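Local coordinates for flavoprotein (Thermotoga maritima, PDB 5V8S) that probably works as a flavodiiron oxidoreductase in electron transfer, with a mu-oxo-diiron centre in a metallo-beta-lactamase-like domain and a flavodoxin-like domain expected to bind FMN, at residues Tyr52-Val57 against Asp67-Asn72; Val85-Ile90 against Leu110-His115; Thr98-Ser103 against Gly131-Lys136; Asp116-Ala121 against Asp137-Lys142. The protein carries 1 engineered substitution. One frame throughout, in Å; residues are numbered along the deposited sequence.

Contact 1: residues Tyr52-Val57 against Asp67-Asn72; sequences YNAYLV and DGWKGN
In the metallo-beta-lactamase-like domain, Tyr-52 and Ala-54 of strand 50-59 meet Gly-68, Trp-69 and Lys-70 in the loop that follows strand 62-66. Lys-70 CB stands 3.8 Å above one face of the Tyr-52 ring, offset toward the rim, in a CH-pi contact. Beyond it the lysine chain crosses the ring obliquely, placing CD 3.5 Å from Tyr-52 OH. Trp-69 CD1 packs 3.9 Å from Tyr-52 CB. Trp-69 NE1 passes 3.3 Å from Tyr-52 O at too poor an angle to bond, and donates instead to Leu-30 O. Ala-54 CB rests 3.7 Å from Gly-68 CA. No direct hydrogen bond crosses; water 1 joins Asn-53 O to Asp-67 OD2, donating to both, while Asp-67 OD1 accepts from Asn-96 N. Lys-70 NZ hydrogen-bonds Asn-72 OD1 and forms a salt bridge with Asp-304 of the second subunit. Strand 26-34 flanks Tyr-52, whose hydroxyl bonds to Asp-34, while helix 74-82 packs Phe-77 against Ala-54 and Trp-69.

Contact 2: residues Val85-Ile90 against Leu110-His115; sequences VDPKEI and LKTIGH
Ile-113, in the last turn of helix 106-113, packs into the 3-10 turn of Pro-87, Lys-88 and Glu-89. Its CB lies 3.9 Å from Pro-87 O. Both branches touch that oxygen, CG1 at 3.5 Å and CG2 at 3.6 Å from Pro-87 O, which also accepts from Ile-90 N. At the tip, Ile-113 CD1 meets Ile-90 CG2 at 3.9 Å, the two side chains crossing at about a right angle. CG2 of Ile-113 also sits over one face of the His-115 ring, near its rim. His-115 CG lies between the backbone N and the carbonyl carbon (chi1 57°), and NE2 donates to Lys-88 O at 2.6 Å. The bond is nearly straight (169°), with the acceptor in the ring plane. Thr-112 CG2 touches Pro-87 CB and CG. Gly-114, with positive phi (79°), ends the helix; an Asx turn from Asp-86 OD1 to Lys-88 N opens the facing turn. The helix 106-113 C-terminus packs on the loop between helix 74-82 and strand 92-94 in the alpha/beta metallo-beta-lactamase-like domain.

Contact 3: residues Thr98-Ser103 against Gly131-Lys136; sequences TEPDDS and GFYGIK. Engineered in segment 98-103: Asp-102 (natural residue His). With FEO (mu-oxo-diiron), chain C.
A buried contact behind the diiron site joins Ser-103, Pro-100 and Thr-98 to Phe-132 and Tyr-133, at the C-terminal end of helix 123-133. Two hydroxyl bonds in series link the segments. Tyr-133 OH donates to Ser-103 OG at 2.7 Å, the serine oxygen lying in the plane of the tyrosine ring. Ser-103 OG in turn donates to Thr-98 O at 2.6 Å, approaching from well above the carbonyl plane (56° out of it). Phe-132 brings its rim to the same carbonyl, CE2 lying 3.4 Å from Thr-98 O, while Phe-132 CB sits over the centre of the Tyr-133 ring. Pro-100 CB packs 3.7 Å from Tyr-133 OH. Segment 98-103 belongs to the H-x-E-x-D iron-binding motif of flavodiiron proteins, with Glu-99 at the N-cap of helix 100-103. Glu-99 O accepts from both Asp-102 N and Ser-103 N. At the metal site, Glu-99 OE1 binds iron FE1 at 2.1 Å. Asp-101 OD2 binds iron FE2 at 2.2 Å, and OD2 of Asp-102, an engineered residue replacing histidine, also binds FE2 at 2.3 Å. His-97, His-163, Asp-180 and His-240 supply the remaining protein ligands, water 2 binds FE1 and water 3 binds FE2, and Tyr-276 of the second subunit hydrogen-bonds Glu-99 OE2.

Contact 4: residues Asp116-Ala121 against Asp137-Lys142; sequences DVEIIA and DVTVVK
The flat groups joining Ile-119 and Ala-121 to Thr-139 and Val-141 are peptide units. On one face of the sheet they form stand Ile-119, Ala-121, Val-138 and Val-140; on the other stand Ile-120 and Thr-139. Between the strands run the N-H to O bonds of a parallel pairing. Thr-139 N donates to Ile-119 O at 2.7 Å; Ala-121 N returns a bond to Thr-139 O at 3.1 Å; and Val-141 N donates to Ala-121 O at 3.0 Å. Ile-120 CA adds a CA-H...O contact to Thr-139 O. Near the start of the pairing the two segments are bridged by water 4, which accepts from Ile-119 N, donates to Asp-137 O and bonds Thr-139 OG1. Val-138 spreads its methyls, CG1 3.9 Å from Ala-121 CB and CG2 4.1 Å from Ile-119 CG2. Ile-120 CG2 lies 3.5 Å from Val-141 CG1. The axes of the short strands 118-121 and 138-140 run at 41° to each other. They close a beta-alpha-beta unit whose helix 123-133 covers Val-138 and Val-140, while Phe-156 of strand 152-158 packs against Ile-120 and Val-141, and strand 92-94 bonds to the far edge of 118-121.

Contacts 1 and 4 both reach the same mixed sheet but do not touch: their centres are about 17 Å apart, and their nearest atoms about 7 Å. Contact 3 holds iron ligands directly, whereas the side chain of Tyr-52 in contact 1 lies about 6 Å from the diiron group and that of Ala-121 in contact 4 about 14 Å. Contacts 1 and 3 meet where Tyr-52 CD1 lies 3.6 Å from Asp-101 O of helix 100-103. Leu-110 connects contact 2 to its neighbours, its CD1 3.6 Å from Ile-135 CD1 of contact 3 and its CD2 3.7 Å from Val-117 CG2 of contact 4. Contacts 1 and 2 join through Leu-56 and Val-85.

Contact 1: residues Tyr52-Val57 against Asp67-Asn72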
loop_
_atom_site.group_PDB
_atom_site.type_symbol
_atom_site.label_atom_id
_atom_site.label_comp_id
_atom_site.label_asym_id
_atom_site.label_seq_id
_atom_site.Cartn_x
_atom_site.Cartn_y
_atom_site.Cartn_z
ATOM N N TYR A 52 -24.500 -1.585 -8.323
ATOM C CA TYR A 52 -25.154 -2.742 -7.699
ATOM C C TYR A 52 -26.468 -2.951 -8.435
ATOM O O TYR A 52 -27.288 -2.024 -8.530
ATOM C CB TYR A 52 -25.384 -2.575 -6.181
ATOM C CG TYR A 52 -24.151 -2.058 -5.494
ATOM C CD1 TYR A 52 -22.968 -2.778 -5.533
ATOM C CD2 TYR A 52 -24.154 -0.829 -4.889
ATOM C CE1 TYR A 52 -21.792 -2.286 -4.970
ATOM C CE2 TYR A 52 -22.979 -0.316 -4.300
ATOM C CZ TYR A 52 -21.799 -1.057 -4.357
ATOM O OH TYR A 52 -20.602 -0.575 -3.818
ATOM N N ASN A 53 -26.665 -4.163 -8.953
ATOM C CA ASN A 53 -27.807 -4.469 -9.808
ATOM C C ASN A 53 -28.648 -5.551 -9.148
ATOM O O ASN A 53 -28.135 -6.632 -8.857
ATOM C CB ASN A 53 -27.376 -5.029 -11.170
ATOM C CG ASN A 53 -26.381 -4.135 -11.915
ATOM O OD1 ASN A 53 -26.282 -2.925 -11.677
ATOM N ND2 ASN A 53 -25.646 -4.744 -12.842
ATOM N N ALA A 54 -29.925 -5.265 -8.923
ATOM C CA ALA A 54 -30.889 -6.255 -8.465
ATOM C C ALA A 54 -31.983 -6.371 -9.514
ATOM O O ALA A 54 -32.108 -5.511 -10.381
ATOM C CB ALA A 54 -31.488 -5.823 -7.125
ATOM N N TYR A 55 -32.771 -7.442 -9.436
ATOM C CA TYR A 55 -33.755 -7.722 -10.473
ATOM C C TYR A 55 -35.075 -8.122 -9.838
ATOM O O TYR A 55 -35.098 -8.747 -8.774
ATOM C CB TYR A 55 -33.284 -8.842 -11.413
ATOM C CG TYR A 55 -31.981 -8.475 -12.092
ATOM C CD1 TYR A 55 -30.761 -8.735 -11.478
ATOM C CD2 TYR A 55 -31.964 -7.824 -13.313
ATOM C CE1 TYR A 55 -29.559 -8.366 -12.070
ATOM C CE2 TYR A 55 -30.774 -7.459 -13.914
ATOM C CZ TYR A 55 -29.579 -7.731 -13.294
ATOM O OH TYR A 55 -28.418 -7.359 -13.925
ATOM N N LEU A 56 -36.176 -7.787 -10.517
ATOM C CA LEU A 56 -37.505 -8.213 -10.098
ATOM C C LEU A 56 -38.184 -8.926 -11.260
ATOM O O LEU A 56 -38.286 -8.370 -12.360
ATOM C CB LEU A 56 -38.363 -7.022 -9.653
ATOM C CG LEU A 56 -39.770 -7.409 -9.171
ATOM C CD1 LEU A 56 -39.696 -8.022 -7.781
ATOM C CD2 LEU A 56 -40.705 -6.213 -9.184
ATOM N N VAL A 57 -38.661 -10.144 -11.007
ATOM C CA VAL A 57 -39.372 -10.931 -12.008
ATOM C C VAL A 57 -40.824 -10.993 -11.565
ATOM O O VAL A 57 -41.122 -11.547 -10.507
ATOM C CB VAL A 57 -38.792 -12.350 -12.166
ATOM C CG1 VAL A 57 -39.370 -13.016 -13.416
ATOM C CG2 VAL A 57 -37.266 -12.316 -12.232
ATOM N N ASP A 67 -31.320 -10.718 -5.637
ATOM C CA ASP A 67 -30.215 -9.936 -5.088
ATOM C C ASP A 67 -30.689 -8.564 -4.595
ATOM O O ASP A 67 -31.894 -8.358 -4.410
ATOM C CB ASP A 67 -29.055 -9.918 -6.093
ATOM C CG ASP A 67 -28.498 -11.343 -6.364
ATOM O OD1 ASP A 67 -28.479 -12.193 -5.426
ATOM O OD2 ASP A 67 -28.112 -11.637 -7.515
ATOM N N GLY A 68 -29.773 -7.646 -4.316
ATOM C CA GLY A 68 -30.120 -6.392 -3.682
ATOM C C GLY A 68 -28.995 -5.378 -3.855
ATOM O O GLY A 68 -28.175 -5.482 -4.768
ATOM N N TRP A 69 -28.954 -4.401 -2.950
ATOM C CA TRP A 69 -27.966 -3.327 -2.983
ATOM C C TRP A 69 -27.194 -3.271 -1.668
ATOM O O TRP A 69 -27.612 -3.817 -0.648
ATOM C CB TRP A 69 -28.616 -1.949 -3.176
ATOM C CG TRP A 69 -29.256 -1.689 -4.520
ATOM C CD1 TRP A 69 -29.240 -2.489 -5.615
ATOM C CD2 TRP A 69 -30.005 -0.525 -4.881
ATOM N NE1 TRP A 69 -29.954 -1.906 -6.634
ATOM C CE2 TRP A 69 -30.438 -0.701 -6.205
ATOM C CE3 TRP A 69 -30.364 0.646 -4.203
ATOM C CZ2 TRP A 69 -31.203 0.245 -6.870
ATOM C CZ3 TRP A 69 -31.132 1.578 -4.857
ATOM C CH2 TRP A 69 -31.531 1.379 -6.186
ATOM N N LYS A 70 -26.056 -2.583 -1.701
ATOM C CA LYS A 70 -25.239 -2.415 -0.505
ATOM C C LYS A 70 -26.042 -1.687 0.570
ATOM O O LYS A 70 -26.909 -0.864 0.276
ATOM C CB LYS A 70 -23.992 -1.620 -0.879
ATOM C CG LYS A 70 -22.909 -1.599 0.178
ATOM C CD LYS A 70 -21.608 -1.045 -0.462
ATOM C CE LYS A 70 -20.507 -0.741 0.521
ATOM N NZ LYS A 70 -20.655 0.633 0.981
ATOM N N GLY A 71 -25.703 -1.966 1.835
ATOM C CA GLY A 71 -26.544 -1.555 2.950
ATOM C C GLY A 71 -26.691 -0.057 3.123
ATOM O O GLY A 71 -27.723 0.409 3.611
ATOM N N ASN A 72 -25.655 0.723 2.776
ATOM C CA ASN A 72 -25.778 2.172 2.891
ATOM C C ASN A 72 -26.798 2.760 1.924
ATOM O O ASN A 72 -27.149 3.937 2.059
ATOM C CB ASN A 72 -24.409 2.875 2.765
ATOM C CG ASN A 72 -23.666 2.519 1.487
ATOM O OD1 ASN A 72 -23.663 1.379 1.049
ATOM N ND2 ASN A 72 -23.007 3.506 0.894
HETATM O O HOH W 1 -27.616 -9.542 -9.116
#

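Contact 2: residues Val85-Ile90 against Leu110-His115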
loop_
_atom_site.group_PDB
_atom_site.type_symbol
_atom_site.label_atom_id
_atom_site.label_comp_id
_atom_site.label_asym_id
_atom_site.label_seq_id
_atom_site.Cartn_x
_atom_site.Cartn_y
_atom_site.Cartn_z
ATOM N N VAL A 85 -43.382 -2.304 -7.685
ATOM C CA VAL A 85 -44.200 -3.332 -7.057
ATOM C C VAL A 85 -44.497 -2.898 -5.634
ATOM O O VAL A 85 -43.665 -2.261 -4.977
ATOM C CB VAL A 85 -43.499 -4.716 -7.107
ATOM C CG1 VAL A 85 -42.238 -4.723 -6.241
ATOM C CG2 VAL A 85 -44.442 -5.813 -6.671
ATOM N N ASP A 86 -45.689 -3.230 -5.159
ATOM C CA ASP A 86 -45.951 -3.146 -3.731
ATOM C C ASP A 86 -45.093 -4.208 -3.061
ATOM O O ASP A 86 -45.296 -5.402 -3.323
ATOM C CB ASP A 86 -47.432 -3.413 -3.464
ATOM C CG ASP A 86 -47.834 -3.146 -2.017
ATOM O OD1 ASP A 86 -47.004 -3.338 -1.102
ATOM O OD2 ASP A 86 -48.998 -2.753 -1.795
ATOM N N PRO A 87 -44.111 -3.844 -2.237
ATOM C CA PRO A 87 -43.254 -4.877 -1.625
ATOM C C PRO A 87 -44.037 -5.970 -0.923
ATOM O O PRO A 87 -43.578 -7.117 -0.845
ATOM C CB PRO A 87 -42.382 -4.072 -0.651
ATOM C CG PRO A 87 -42.359 -2.688 -1.234
ATOM C CD PRO A 87 -43.721 -2.485 -1.831
ATOM N N LYS A 88 -45.230 -5.649 -0.430
ATOM C CA LYS A 88 -46.064 -6.644 0.229
ATOM C C LYS A 88 -46.467 -7.772 -0.713
ATOM O O LYS A 88 -46.868 -8.842 -0.244
ATOM C CB LYS A 88 -47.310 -5.962 0.784
ATOM C CG LYS A 88 -47.020 -5.023 1.921
ATOM C CD LYS A 88 -48.297 -4.543 2.576
ATOM C CE LYS A 88 -49.088 -3.638 1.635
ATOM N NZ LYS A 88 -50.282 -3.061 2.297
ATOM N N GLU A 89 -46.368 -7.558 -2.022
ATOM C CA GLU A 89 -46.683 -8.574 -3.017
ATOM C C GLU A 89 -45.464 -9.389 -3.427
ATOM O O GLU A 89 -45.573 -10.245 -4.306
ATOM C CB GLU A 89 -47.284 -7.920 -4.266
ATOM C CG GLU A 89 -48.441 -6.957 -3.998
ATOM C CD GLU A 89 -49.794 -7.639 -3.958
ATOM O OE1 GLU A 89 -49.910 -8.791 -4.439
ATOM O OE2 GLU A 89 -50.753 -7.014 -3.449
ATOM N N ILE A 90 -44.300 -9.137 -2.829
ATOM C CA ILE A 90 -43.147 -9.990 -3.083
ATOM C C ILE A 90 -43.336 -11.326 -2.377
ATOM O O ILE A 90 -43.707 -11.388 -1.197
ATOM C CB ILE A 90 -41.844 -9.290 -2.656
ATOM C CG1 ILE A 90 -41.573 -8.107 -3.596
ATOM C CG2 ILE A 90 -40.673 -10.276 -2.680
ATOM C CD1 ILE A 90 -40.450 -7.216 -3.138
ATOM N N LEU A 110 -36.900 -7.225 4.037
ATOM C CA LEU A 110 -37.773 -8.165 4.734
ATOM C C LEU A 110 -38.721 -7.430 5.675
ATOM O O LEU A 110 -39.900 -7.785 5.789
ATOM C CB LEU A 110 -36.934 -9.200 5.493
ATOM C CG LEU A 110 -36.077 -10.155 4.654
ATOM C CD1 LEU A 110 -35.249 -11.071 5.524
ATOM C CD2 LEU A 110 -36.951 -10.979 3.719
ATOM N N LYS A 111 -38.234 -6.390 6.347
ATOM C CA LYS A 111 -39.098 -5.616 7.235
ATOM C C LYS A 111 -40.184 -4.887 6.452
ATOM O O LYS A 111 -41.335 -4.801 6.901
ATOM C CB LYS A 111 -38.267 -4.615 8.037
ATOM C CG LYS A 111 -38.196 -4.920 9.532
ATOM C CD LYS A 111 -37.128 -4.079 10.234
ATOM C CE LYS A 111 -37.015 -4.423 11.720
ATOM N NZ LYS A 111 -35.874 -3.706 12.374
ATOM N N THR A 112 -39.837 -4.345 5.284
ATOM C CA THR A 112 -40.821 -3.639 4.473
ATOM C C THR A 112 -41.871 -4.597 3.923
ATOM O O THR A 112 -43.053 -4.242 3.830
ATOM C CB THR A 112 -40.118 -2.897 3.340
ATOM O OG1 THR A 112 -39.131 -2.027 3.892
ATOM C CG2 THR A 112 -41.096 -2.059 2.547
ATOM N N ILE A 113 -41.467 -5.813 3.554
ATOM C CA ILE A 113 -42.436 -6.786 3.057
ATOM C C ILE A 113 -43.439 -7.124 4.154
ATOM O O ILE A 113 -44.651 -7.183 3.918
ATOM C CB ILE A 113 -41.726 -8.036 2.498
ATOM C CG1 ILE A 113 -40.881 -7.667 1.280
ATOM C CG2 ILE A 113 -42.749 -9.093 2.083
ATOM C CD1 ILE A 113 -39.962 -8.772 0.808
ATOM N N GLY A 114 -42.950 -7.336 5.375
ATOM C CA GLY A 114 -43.810 -7.471 6.537
ATOM C C GLY A 114 -44.485 -8.813 6.707
ATOM O O GLY A 114 -45.361 -8.946 7.574
ATOM N N HIS A 115 -44.120 -9.811 5.909
ATOM C CA HIS A 115 -44.633 -11.159 6.073
ATOM C C HIS A 115 -43.586 -12.125 5.545
ATOM O O HIS A 115 -42.624 -11.727 4.885
ATOM C CB HIS A 115 -45.985 -11.359 5.362
ATOM C CG HIS A 115 -45.954 -11.048 3.899
ATOM N ND1 HIS A 115 -45.367 -11.884 2.975
ATOM C CD2 HIS A 115 -46.440 -9.996 3.199
ATOM C CE1 HIS A 115 -45.477 -11.353 1.769
ATOM N NE2 HIS A 115 -46.125 -10.206 1.878
#

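Contact 3: residues Thr98-Ser103 against Gly131-Lys136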
loop_
_atom_site.group_PDB
_atom_site.type_symbol
_atom_site.label_atom_id
_atom_site.label_comp_id
_atom_site.label_asym_id
_atom_site.label_seq_id
_atom_site.Cartn_x
_atom_site.Cartn_y
_atom_site.Cartn_z
ATOM N N THR A 98 -24.079 -13.860 -0.783
ATOM C CA THR A 98 -24.515 -13.159 0.415
ATOM C C THR A 98 -23.635 -11.975 0.794
ATOM O O THR A 98 -23.894 -11.346 1.824
ATOM C CB THR A 98 -24.557 -14.119 1.604
ATOM O OG1 THR A 98 -23.228 -14.574 1.897
ATOM C CG2 THR A 98 -25.471 -15.307 1.307
ATOM N N GLU A 99 -22.598 -11.666 0.024
ATOM C CA GLU A 99 -21.703 -10.593 0.436
ATOM C C GLU A 99 -22.502 -9.292 0.552
ATOM O O GLU A 99 -23.404 -9.044 -0.255
ATOM C CB GLU A 99 -20.572 -10.424 -0.580
ATOM C CG GLU A 99 -19.502 -9.441 -0.168
ATOM C CD GLU A 99 -18.322 -9.422 -1.096
ATOM O OE1 GLU A 99 -18.191 -10.308 -1.947
ATOM O OE2 GLU A 99 -17.483 -8.499 -0.955
ATOM N N PRO A 100 -22.208 -8.430 1.533
ATOM C CA PRO A 100 -23.103 -7.287 1.774
ATOM C C PRO A 100 -23.175 -6.236 0.686
ATOM O O PRO A 100 -24.058 -5.377 0.780
ATOM C CB PRO A 100 -22.597 -6.711 3.093
ATOM C CG PRO A 100 -22.053 -7.893 3.800
ATOM C CD PRO A 100 -21.411 -8.736 2.740
ATOM N N ASP A 101 -22.293 -6.224 -0.321
ATOM C CA ASP A 101 -22.522 -5.303 -1.431
ATOM C C ASP A 101 -23.756 -5.679 -2.238
ATOM O O ASP A 101 -24.370 -4.812 -2.864
ATOM C CB ASP A 101 -21.317 -5.222 -2.366
ATOM C CG ASP A 101 -20.924 -6.558 -2.969
ATOM O OD1 ASP A 101 -20.816 -7.556 -2.240
ATOM O OD2 ASP A 101 -20.707 -6.620 -4.201
ATOM N N ASP A 102 -24.130 -6.945 -2.215
ATOM C CA ASP A 102 -25.332 -7.414 -2.878
ATOM C C ASP A 102 -26.473 -7.754 -1.916
ATOM O O ASP A 102 -27.629 -7.738 -2.344
ATOM C CB ASP A 102 -24.973 -8.595 -3.808
ATOM C CG ASP A 102 -23.964 -8.161 -4.950
ATOM O OD1 ASP A 102 -24.340 -7.311 -5.804
ATOM O OD2 ASP A 102 -22.794 -8.623 -5.007
ATOM N N SER A 103 -26.194 -7.976 -0.623
ATOM C CA SER A 103 -27.215 -8.403 0.341
ATOM C C SER A 103 -27.523 -7.382 1.430
ATOM O O SER A 103 -28.394 -7.643 2.273
ATOM C CB SER A 103 -26.791 -9.712 1.015
ATOM O OG SER A 103 -25.724 -9.503 1.926
ATOM N N GLY A 131 -25.383 -15.826 9.907
ATOM C CA GLY A 131 -24.278 -15.176 10.600
ATOM C C GLY A 131 -24.256 -13.666 10.417
ATOM O O GLY A 131 -23.922 -12.922 11.346
ATOM N N PHE A 132 -24.563 -13.189 9.212
ATOM C CA PHE A 132 -24.544 -11.745 8.978
ATOM C C PHE A 132 -25.753 -11.062 9.593
ATOM O O PHE A 132 -25.626 -10.002 10.213
ATOM C CB PHE A 132 -24.569 -11.446 7.475
ATOM C CG PHE A 132 -23.312 -11.808 6.732
ATOM C CD1 PHE A 132 -22.087 -11.905 7.359
ATOM C CD2 PHE A 132 -23.373 -12.053 5.378
ATOM C CE1 PHE A 132 -20.948 -12.238 6.633
ATOM C CE2 PHE A 132 -22.248 -12.379 4.659
ATOM C CZ PHE A 132 -21.035 -12.472 5.284
ATOM N N TYR A 133 -26.938 -11.637 9.407
ATOM C CA TYR A 133 -28.186 -10.923 9.638
ATOM C C TYR A 133 -29.142 -11.620 10.592
ATOM O O TYR A 133 -30.182 -11.042 10.902
ATOM C CB TYR A 133 -28.936 -10.696 8.312
ATOM C CG TYR A 133 -28.101 -10.036 7.227
ATOM C CD1 TYR A 133 -27.581 -8.751 7.401
ATOM C CD2 TYR A 133 -27.830 -10.694 6.033
ATOM C CE1 TYR A 133 -26.807 -8.147 6.413
ATOM C CE2 TYR A 133 -27.075 -10.102 5.036
ATOM C CZ TYR A 133 -26.556 -8.829 5.232
ATOM O OH TYR A 133 -25.800 -8.223 4.253
ATOM N N GLY A 134 -28.824 -12.819 11.066
ATOM C CA GLY A 134 -29.761 -13.565 11.878
ATOM C C GLY A 134 -30.959 -14.092 11.125
ATOM O O GLY A 134 -31.944 -14.487 11.755
ATOM N N ILE A 135 -30.911 -14.101 9.796
ATOM C CA ILE A 135 -32.012 -14.609 8.980
ATOM C C ILE A 135 -31.929 -16.132 8.965
ATOM O O ILE A 135 -30.920 -16.707 8.547
ATOM C CB ILE A 135 -31.930 -14.030 7.558
ATOM C CG1 ILE A 135 -32.206 -12.523 7.588
ATOM C CG2 ILE A 135 -32.895 -14.726 6.622
ATOM C CD1 ILE A 135 -31.799 -11.779 6.309
ATOM N N LYS A 136 -33.009 -16.793 9.381
ATOM C CA LYS A 136 -32.970 -18.229 9.617
ATOM C C LYS A 136 -33.840 -19.046 8.678
ATOM O O LYS A 136 -33.476 -20.178 8.348
ATOM C CB LYS A 136 -33.381 -18.538 11.061
ATOM C CG LYS A 136 -32.395 -17.985 12.092
ATOM C CD LYS A 136 -32.613 -18.567 13.476
ATOM C CE LYS A 136 -31.468 -18.184 14.424
ATOM N NZ LYS A 136 -30.121 -18.602 13.915
HETATM FE FE1 FEO C . -18.794 -10.752 -3.921
HETATM FE FE2 FEO C . -20.568 -8.335 -5.543
HETATM O O FEO C . -20.064 -9.374 -4.060
HETATM O O HOH W 2 -17.473 -9.106 -4.564
HETATM O O HOH W 3 -18.352 -8.034 -5.956
#

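Contact 4: residues Asp116-Ala121 against Asp137-Lys142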
loop_
_atom_site.group_PDB
_atom_site.type_symbol
_atom_site.label_atom_id
_atom_site.label_comp_id
_atom_site.label_asym_id
_atom_site.label_seq_id
_atom_site.Cartn_x
_atom_site.Cartn_y
_atom_site.Cartn_z
ATOM N N ASP A 116 -43.782 -13.406 5.843
ATOM C CA ASP A 116 -42.828 -14.420 5.418
ATOM C C ASP A 116 -42.699 -14.418 3.900
ATOM O O ASP A 116 -43.676 -14.213 3.172
ATOM C CB ASP A 116 -43.292 -15.802 5.873
ATOM C CG ASP A 116 -43.153 -16.009 7.367
ATOM O OD1 ASP A 116 -42.571 -15.134 8.051
ATOM O OD2 ASP A 116 -43.624 -17.058 7.856
ATOM N N VAL A 117 -41.474 -14.640 3.425
ATOM C CA VAL A 117 -41.215 -14.894 2.015
ATOM C C VAL A 117 -40.339 -16.135 1.921
ATOM O O VAL A 117 -39.683 -16.533 2.886
ATOM C CB VAL A 117 -40.533 -13.696 1.325
ATOM C CG1 VAL A 117 -41.485 -12.519 1.237
ATOM C CG2 VAL A 117 -39.302 -13.298 2.083
ATOM N N GLU A 118 -40.320 -16.746 0.738
ATOM C CA GLU A 118 -39.377 -17.827 0.485
ATOM C C GLU A 118 -38.040 -17.222 0.069
ATOM O O GLU A 118 -37.944 -16.582 -0.984
ATOM C CB GLU A 118 -39.909 -18.765 -0.588
ATOM C CG GLU A 118 -39.009 -19.944 -0.826
ATOM C CD GLU A 118 -39.649 -20.974 -1.741
ATOM O OE1 GLU A 118 -40.490 -21.769 -1.260
ATOM O OE2 GLU A 118 -39.323 -20.972 -2.938
ATOM N N ILE A 119 -37.018 -17.401 0.907
ATOM C CA ILE A 119 -35.657 -16.940 0.620
ATOM C C ILE A 119 -34.859 -18.140 0.125
ATOM O O ILE A 119 -34.735 -19.144 0.834
ATOM C CB ILE A 119 -35.003 -16.327 1.871
ATOM C CG1 ILE A 119 -35.870 -15.179 2.405
ATOM C CG2 ILE A 119 -33.576 -15.848 1.560
ATOM C CD1 ILE A 119 -35.360 -14.541 3.712
ATOM N N ILE A 120 -34.315 -18.056 -1.087
ATOM C CA ILE A 120 -33.595 -19.170 -1.704
ATOM C C ILE A 120 -32.106 -18.848 -1.738
ATOM O O ILE A 120 -31.705 -17.773 -2.208
ATOM C CB ILE A 120 -34.122 -19.457 -3.120
ATOM C CG1 ILE A 120 -35.570 -19.924 -3.041
ATOM C CG2 ILE A 120 -33.244 -20.494 -3.825
ATOM C CD1 ILE A 120 -36.256 -19.931 -4.371
ATOM N N ALA A 121 -31.284 -19.798 -1.287
ATOM C CA ALA A 121 -29.838 -19.622 -1.305
ATOM C C ALA A 121 -29.177 -20.992 -1.369
ATOM O O ALA A 121 -29.826 -22.023 -1.199
ATOM C CB ALA A 121 -29.365 -18.856 -0.066
ATOM N N ASP A 137 -34.968 -18.519 8.222
ATOM C CA ASP A 137 -35.897 -19.360 7.464
ATOM C C ASP A 137 -35.541 -19.255 5.982
ATOM O O ASP A 137 -36.153 -18.524 5.199
ATOM C CB ASP A 137 -37.347 -19.017 7.786
ATOM C CG ASP A 137 -37.792 -19.563 9.158
ATOM O OD1 ASP A 137 -37.200 -20.556 9.643
ATOM O OD2 ASP A 137 -38.740 -19.004 9.751
ATOM N N VAL A 138 -34.519 -20.017 5.601
ATOM C CA VAL A 138 -33.965 -19.984 4.252
ATOM C C VAL A 138 -34.128 -21.357 3.611
ATOM O O VAL A 138 -33.831 -22.386 4.227
ATOM C CB VAL A 138 -32.478 -19.556 4.271
ATOM C CG1 VAL A 138 -31.871 -19.657 2.877
ATOM C CG2 VAL A 138 -32.350 -18.150 4.779
ATOM N N THR A 139 -34.578 -21.362 2.358
ATOM C CA THR A 139 -34.712 -22.577 1.566
ATOM C C THR A 139 -33.412 -22.827 0.804
ATOM O O THR A 139 -33.012 -22.013 -0.034
ATOM C CB THR A 139 -35.877 -22.384 0.598
ATOM O OG1 THR A 139 -37.085 -22.225 1.350
ATOM C CG2 THR A 139 -36.016 -23.566 -0.347
ATOM N N VAL A 140 -32.770 -23.963 1.073
ATOM C CA VAL A 140 -31.513 -24.327 0.427
ATOM C C VAL A 140 -31.814 -25.060 -0.870
ATOM O O VAL A 140 -32.596 -26.016 -0.881
ATOM C CB VAL A 140 -30.665 -25.208 1.352
ATOM C CG1 VAL A 140 -29.482 -25.811 0.610
ATOM C CG2 VAL A 140 -30.185 -24.389 2.529
ATOM N N VAL A 141 -31.162 -24.636 -1.954
ATOM C CA VAL A 141 -31.215 -25.329 -3.236
ATOM C C VAL A 141 -29.881 -26.017 -3.483
ATOM O O VAL A 141 -28.814 -25.482 -3.141
ATOM C CB VAL A 141 -31.575 -24.393 -4.405
ATOM C CG1 VAL A 141 -33.056 -23.992 -4.345
ATOM C CG2 VAL A 141 -30.660 -23.164 -4.431
ATOM N N LYS A 142 -29.952 -27.204 -4.078
ATOM C CA LYS A 142 -28.784 -27.996 -4.435
ATOM C C LYS A 142 -28.419 -27.789 -5.901
ATOM O O LYS A 142 -29.180 -27.221 -6.691
ATOM C CB LYS A 142 -29.049 -29.480 -4.169
ATOM C CG LYS A 142 -29.258 -29.814 -2.697
ATOM C CD LYS A 142 -28.955 -31.266 -2.390
ATOM C CE LYS A 142 -29.821 -32.205 -3.207
ATOM N NZ LYS A 142 -29.832 -33.585 -2.616
HETATM O O HOH W 4 -37.450 -19.725 2.809
#